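Local structure of uncharacterized protein (6P8P) at residues A[49-54]-A[74-79]. The protein is a bacterial HORMA domain protein of a type III CBASS system, probably regulating a cGAS-like enzyme in immunity against bacteriophages. The protein carries 2 engineered substitutions. Numbering follows the deposited sequence.
Sequences SLIADQ and CLFDED. With CA (calcium ion), chain E.
Q54 and F76 meet where helix 44-52 ends and strand 69-75 runs out, their CA atoms 7.4 Å apart, and Q54, at positive phi, closes the helix as the C-prime residue of a Schellman motif, Q54 N bonded to I51 O at 2.8 Å. Its side chain then runs extended across the F76 ring, in the opposite sense to the phenylalanine. Q54 CG stands 3.6 Å from the centroid of the F76 ring, 6° off the normal, a CH-pi contact, and the amide, 9° from the ring plane, stacks over its CG/CB end. Glutamine suits this place because its methylenes match the flat aromatic face while its polar end reaches D77, a carboxylate acceptor. Q54 NE2 gives D77 OD2 a weak hydrogen bond, 3.4 Å and 160°, and water 2 donates to both Q54 OE1 and D77 OD2. Branched, apolar I51 crosses F76 at about a right angle, its CG2 4.1 Å from F76 CE1; I51 O approaches F76 CE1 obliquely at 3.3 Å. D53 turns away to chelate calcium, shared with D53 of the second subunit. A CH-pi contact and an amide-ring stack thus join helix end to strand end, while the weak bond and shared water probably steady the amide's rotation.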
loop_
_atom_site.group_PDB
_atom_site.type_symbol
_atom_site.label_atom_id
_atom_site.label_comp_id
_atom_site.label_asym_id
_atom_site.label_seq_id
_atom_site.Cartn_x
_atom_site.Cartn_y
_atom_site.Cartn_z
ATOM N N SER A 49 4.582 0.487 0.035
ATOM C CA SER A 49 4.424 1.052 -1.299
ATOM C C SER A 49 5.356 2.232 -1.518
ATOM O O SER A 49 5.994 2.347 -2.571
ATOM C CB SER A 49 2.964 1.490 -1.502
ATOM O OG SER A 49 2.746 2.123 -2.769
ATOM N N LEU A 50 5.444 3.107 -0.525
ATOM C CA LEU A 50 6.289 4.289 -0.631
ATOM C C LEU A 50 7.765 3.914 -0.655
ATOM O O LEU A 50 8.557 4.533 -1.365
ATOM C CB LEU A 50 6.002 5.234 0.544
ATOM C CG LEU A 50 4.611 5.844 0.577
ATOM C CD1 LEU A 50 4.366 6.516 1.933
ATOM C CD2 LEU A 50 4.416 6.803 -0.568
ATOM N N ILE A 51 8.160 2.934 0.155
ATOM C CA ILE A 51 9.535 2.450 0.120
ATOM C C ILE A 51 9.861 1.861 -1.242
ATOM O O ILE A 51 10.943 2.097 -1.792
ATOM C CB ILE A 51 9.763 1.435 1.253
ATOM C CG1 ILE A 51 9.694 2.154 2.589
ATOM C CG2 ILE A 51 11.076 0.709 1.063
ATOM C CD1 ILE A 51 9.538 1.214 3.779
ATOM N N ALA A 52 8.938 1.087 -1.809
ATOM C CA ALA A 52 9.180 0.510 -3.124
ATOM C C ALA A 52 9.366 1.594 -4.179
ATOM O O ALA A 52 10.047 1.370 -5.185
ATOM C CB ALA A 52 8.020 -0.433 -3.507
ATOM N N ASP A 53 8.748 2.752 -3.990
ATOM C CA ASP A 53 8.924 3.898 -4.874
ATOM C C ASP A 53 10.127 4.756 -4.497
ATOM O O ASP A 53 10.331 5.806 -5.116
ATOM C CB ASP A 53 7.639 4.732 -4.890
ATOM C CG ASP A 53 6.500 4.031 -5.695
ATOM O OD1 ASP A 53 6.816 3.340 -6.684
ATOM O OD2 ASP A 53 5.305 4.169 -5.337
ATOM N N GLN A 54 10.924 4.308 -3.519
ATOM C CA GLN A 54 12.156 4.984 -3.058
ATOM C C GLN A 54 11.879 6.364 -2.488
ATOM O O GLN A 54 12.764 7.240 -2.456
ATOM C CB GLN A 54 13.216 5.076 -4.165
ATOM C CG GLN A 54 13.600 3.728 -4.740
ATOM C CD GLN A 54 14.884 3.742 -5.538
ATOM O OE1 GLN A 54 15.529 4.776 -5.703
ATOM N NE2 GLN A 54 15.267 2.590 -6.014
ATOM N N CYS A 74 16.352 5.488 3.624
ATOM C CA CYS A 74 16.551 4.163 3.057
ATOM C C CYS A 74 17.553 4.230 1.920
ATOM O O CYS A 74 17.545 5.191 1.159
ATOM C CB CYS A 74 15.235 3.577 2.498
ATOM S SG CYS A 74 14.063 3.128 3.800
ATOM N N LEU A 75 18.384 3.197 1.809
ATOM C CA LEU A 75 19.334 3.009 0.724
ATOM C C LEU A 75 18.794 1.988 -0.266
ATOM O O LEU A 75 18.170 0.999 0.133
ATOM C CB LEU A 75 20.663 2.515 1.281
ATOM C CG LEU A 75 21.386 3.440 2.245
ATOM C CD1 LEU A 75 22.491 2.650 2.907
ATOM C CD2 LEU A 75 21.923 4.637 1.502
ATOM N N PHE A 76 19.084 2.196 -1.552
ATOM C CA PHE A 76 18.588 1.336 -2.603
ATOM C C PHE A 76 19.724 0.970 -3.546
ATOM O O PHE A 76 20.796 1.586 -3.541
ATOM C CB PHE A 76 17.442 2.026 -3.373
ATOM C CG PHE A 76 16.276 2.352 -2.499
ATOM C CD1 PHE A 76 15.290 1.411 -2.258
ATOM C CD2 PHE A 76 16.176 3.587 -1.907
ATOM C CE1 PHE A 76 14.234 1.705 -1.407
ATOM C CE2 PHE A 76 15.111 3.894 -1.073
ATOM C CZ PHE A 76 14.130 2.932 -0.823
ATOM N N ASP A 77 19.477 -0.085 -4.314
ATOM C CA ASP A 77 20.337 -0.493 -5.433
ATOM C C ASP A 77 21.738 -0.742 -4.886
ATOM O O ASP A 77 21.867 -1.419 -3.855
ATOM C CB ASP A 77 20.231 0.574 -6.515
ATOM C CG ASP A 77 18.802 0.845 -6.918
ATOM O OD1 ASP A 77 18.043 -0.142 -7.051
ATOM O OD2 ASP A 77 18.436 2.031 -7.091
ATOM N N GLU A 78 22.795 -0.259 -5.542
ATOM C CA GLU A 78 24.149 -0.609 -5.117
ATOM C C GLU A 78 24.429 -0.144 -3.694
ATOM O O GLU A 78 25.165 -0.810 -2.951
ATOM C CB GLU A 78 25.157 -0.008 -6.100
ATOM C CG GLU A 78 25.051 -0.607 -7.506
ATOM C CD GLU A 78 25.931 0.087 -8.539
ATOM O OE1 GLU A 78 26.493 1.162 -8.239
ATOM O OE2 GLU A 78 26.060 -0.450 -9.661
ATOM N N ASP A 79 23.859 0.996 -3.296
ATOM C CA ASP A 79 24.062 1.480 -1.934
ATOM C C ASP A 79 23.514 0.490 -0.910
ATOM O O ASP A 79 24.095 0.308 0.168
ATOM C CB ASP A 79 23.403 2.846 -1.747
ATOM C CG ASP A 79 24.060 3.929 -2.571
ATOM O OD1 ASP A 79 25.293 3.875 -2.742
ATOM O OD2 ASP A 79 23.348 4.838 -3.044
HETATM CA CA CA E . 4.521 2.629 -7.020
HETATM O O HOH W 1 4.970 1.119 -5.206
HETATM O O HOH W 2 18.215 4.735 -6.565
HETATM O O HOH W 3 4.510 4.812 -8.181
HETATM O O HOH W 4 2.260 2.739 -6.137
HETATM O O HOH W 5 6.172 1.619 -8.620
#